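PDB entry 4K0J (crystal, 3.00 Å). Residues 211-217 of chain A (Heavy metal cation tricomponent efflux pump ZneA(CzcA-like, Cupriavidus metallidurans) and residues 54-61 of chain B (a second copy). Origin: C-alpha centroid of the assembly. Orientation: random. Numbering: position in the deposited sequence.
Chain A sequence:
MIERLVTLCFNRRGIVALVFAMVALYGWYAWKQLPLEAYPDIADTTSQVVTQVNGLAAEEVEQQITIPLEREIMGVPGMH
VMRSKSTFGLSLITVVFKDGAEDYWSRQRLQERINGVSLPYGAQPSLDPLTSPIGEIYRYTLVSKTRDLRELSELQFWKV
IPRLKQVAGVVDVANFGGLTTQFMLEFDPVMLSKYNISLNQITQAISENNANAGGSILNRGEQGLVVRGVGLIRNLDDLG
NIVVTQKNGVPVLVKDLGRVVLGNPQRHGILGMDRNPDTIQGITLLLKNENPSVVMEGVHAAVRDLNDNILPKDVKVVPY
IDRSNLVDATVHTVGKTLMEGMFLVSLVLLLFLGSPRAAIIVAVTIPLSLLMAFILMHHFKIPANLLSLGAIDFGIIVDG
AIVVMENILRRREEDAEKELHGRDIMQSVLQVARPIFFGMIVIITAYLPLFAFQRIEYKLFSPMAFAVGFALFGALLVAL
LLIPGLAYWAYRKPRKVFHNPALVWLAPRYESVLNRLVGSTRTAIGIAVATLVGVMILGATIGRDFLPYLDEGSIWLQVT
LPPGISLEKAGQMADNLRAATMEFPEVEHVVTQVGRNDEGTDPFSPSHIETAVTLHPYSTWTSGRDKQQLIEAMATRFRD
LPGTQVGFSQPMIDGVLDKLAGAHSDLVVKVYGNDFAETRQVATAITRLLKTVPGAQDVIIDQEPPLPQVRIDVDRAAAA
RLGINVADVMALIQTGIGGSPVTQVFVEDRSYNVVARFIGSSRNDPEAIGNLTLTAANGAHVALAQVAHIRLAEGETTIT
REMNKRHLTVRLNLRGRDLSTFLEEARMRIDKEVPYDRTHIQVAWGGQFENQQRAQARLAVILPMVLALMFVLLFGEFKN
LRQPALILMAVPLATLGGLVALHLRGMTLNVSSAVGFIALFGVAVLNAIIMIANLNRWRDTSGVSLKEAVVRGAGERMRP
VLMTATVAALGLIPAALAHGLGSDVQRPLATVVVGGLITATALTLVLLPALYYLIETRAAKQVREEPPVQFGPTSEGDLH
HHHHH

Chain A (211-217) ANAGGSI
Chain B 54-61: NGLAAEEV

This is a small, backbone-led contact between two copies of the pump, burying 261 Å² in all, in which a glycine-rich strand start packs against the loop leading into a helix. The two stretches run in opposite senses: Asn A212 lies nearest Glu B60, Gly A214 nearest Leu B56 (CA to CA 4.0 Å) and Ser A216 nearest Gly B55 (CA to CA 4.2 Å).

One carbonyl anchors the pairing. Gly B55 O accepts a hydrogen bond from Ser A216 N at 3.1 Å, with an N-H...O angle of 152°, and also receives a CA-H...O contact from Gly A214 CA at 3.2 Å. Gly A214 is extended (phi/psi -111/133), and a CB there would fall 2.3 Å from Gly B55 O and 2.5 Å from Leu B56 CA, so glycine permits this approach. Gly B55, at 117/-37, needs glycine for its own backbone. Ser A216 takes 56/-147 and a p rotamer, its OG donating a very short 2.5 Å bond to Gly A215 O.

The CA-to-CB bond of Leu B56 points away, but at chi1 -95° (between wells) and chi2 m its end comes nearer, placing CD1 3.9 Å from Gly A214 N. Ala B57 holds the N-cap position, right before the helix, and its O accepts the helical hydrogen bond from Val B61 N at 3.1 Å. In the first turn, the CA-to-CB bond of Glu B60 (chi1 -15°, off the wells; chi2 m) points toward the other stretch, as does that of Asn A212 (chi1 m, chi2 -19°), with Glu B60 OE1 3.4 Å from Asn A212 ND2.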

# COMPACT_ATOMS: atom_id res chain seq x y z
N ALA A 211 11.43 -30.30 -27.14
CA ALA A 211 11.81 -28.93 -26.85
C ALA A 211 12.44 -28.31 -28.08
O ALA A 211 13.61 -28.58 -28.38
CB ALA A 211 12.77 -28.88 -25.67
N ASN A 212 11.67 -27.50 -28.80
CA ASN A 212 12.14 -26.85 -30.02
C ASN A 212 13.44 -26.10 -29.83
O ASN A 212 13.81 -25.72 -28.72
CB ASN A 212 11.07 -25.91 -30.57
CG ASN A 212 9.86 -26.64 -31.09
OD1 ASN A 212 9.92 -27.84 -31.37
ND2 ASN A 212 8.75 -25.92 -31.24
N ALA A 213 14.13 -25.87 -30.93
CA ALA A 213 15.39 -25.16 -30.90
C ALA A 213 15.29 -23.92 -31.76
O ALA A 213 14.67 -23.94 -32.82
CB ALA A 213 16.51 -26.06 -31.38
N GLY A 214 15.90 -22.83 -31.30
CA GLY A 214 16.04 -21.63 -32.09
C GLY A 214 17.50 -21.46 -32.44
O GLY A 214 18.36 -21.60 -31.57
N GLY A 215 17.79 -21.18 -33.70
CA GLY A 215 19.17 -21.09 -34.16
C GLY A 215 19.65 -19.68 -34.43
O GLY A 215 20.69 -19.49 -35.06
N SER A 216 18.89 -18.69 -33.94
CA SER A 216 19.17 -17.28 -34.20
C SER A 216 19.22 -16.98 -35.70
O SER A 216 18.52 -17.61 -36.49
CB SER A 216 20.47 -16.82 -33.51
OG SER A 216 21.62 -17.36 -34.15
N ILE A 217 20.05 -16.03 -36.09
CA ILE A 217 20.05 -15.58 -37.48
C ILE A 217 21.16 -16.21 -38.32
O ILE A 217 22.31 -16.29 -37.91
CB ILE A 217 20.08 -14.03 -37.58
CG1 ILE A 217 18.79 -13.44 -37.01
CG2 ILE A 217 20.27 -13.58 -39.02
CD1 ILE A 217 18.68 -11.95 -37.19
N ASN B 54 16.63 -15.11 -26.23
CA ASN B 54 17.49 -14.97 -27.40
C ASN B 54 17.72 -16.28 -28.15
O ASN B 54 18.14 -17.28 -27.56
CB ASN B 54 18.84 -14.36 -27.01
CG ASN B 54 18.74 -12.87 -26.71
OD1 ASN B 54 19.20 -12.41 -25.66
ND2 ASN B 54 18.15 -12.12 -27.62
N GLY B 55 17.45 -16.26 -29.45
CA GLY B 55 17.68 -17.42 -30.29
C GLY B 55 16.41 -17.98 -30.92
O GLY B 55 16.42 -18.41 -32.07
N LEU B 56 15.32 -17.95 -30.15
CA LEU B 56 14.05 -18.56 -30.54
C LEU B 56 13.27 -17.77 -31.59
O LEU B 56 13.27 -16.54 -31.57
CB LEU B 56 13.16 -18.77 -29.31
CG LEU B 56 13.22 -20.16 -28.67
CD1 LEU B 56 12.80 -21.24 -29.66
CD2 LEU B 56 14.61 -20.41 -28.13
N ALA B 57 12.57 -18.48 -32.46
CA ALA B 57 11.70 -17.86 -33.46
C ALA B 57 10.38 -17.34 -32.87
O ALA B 57 10.07 -17.58 -31.70
CB ALA B 57 11.42 -18.84 -34.58
N ALA B 58 9.59 -16.66 -33.70
CA ALA B 58 8.38 -15.96 -33.25
C ALA B 58 7.17 -16.87 -33.01
O ALA B 58 6.34 -16.59 -32.14
CB ALA B 58 8.03 -14.87 -34.22
N GLU B 59 7.05 -17.94 -33.78
CA GLU B 59 5.95 -18.87 -33.59
C GLU B 59 6.13 -19.61 -32.28
O GLU B 59 5.17 -19.87 -31.55
CB GLU B 59 5.87 -19.86 -34.76
CG GLU B 59 5.32 -19.28 -36.06
CD GLU B 59 6.32 -18.42 -36.82
OE1 GLU B 59 7.43 -18.16 -36.30
OE2 GLU B 59 6.01 -18.01 -37.96
N GLU B 60 7.38 -19.95 -31.97
CA GLU B 60 7.73 -20.66 -30.75
C GLU B 60 7.55 -19.75 -29.54
O GLU B 60 7.08 -20.18 -28.49
CB GLU B 60 9.17 -21.17 -30.81
CG GLU B 60 9.79 -21.17 -32.20
CD GLU B 60 9.37 -22.35 -33.06
OE1 GLU B 60 8.30 -22.95 -32.80
OE2 GLU B 60 10.11 -22.69 -34.01
N VAL B 61 7.93 -18.48 -29.71
CA VAL B 61 7.74 -17.47 -28.68
C VAL B 61 6.26 -17.28 -28.37
O VAL B 61 5.85 -17.25 -27.21
CB VAL B 61 8.34 -16.11 -29.09
CG1 VAL B 61 7.75 -15.01 -28.24
CG2 VAL B 61 9.87 -16.13 -28.98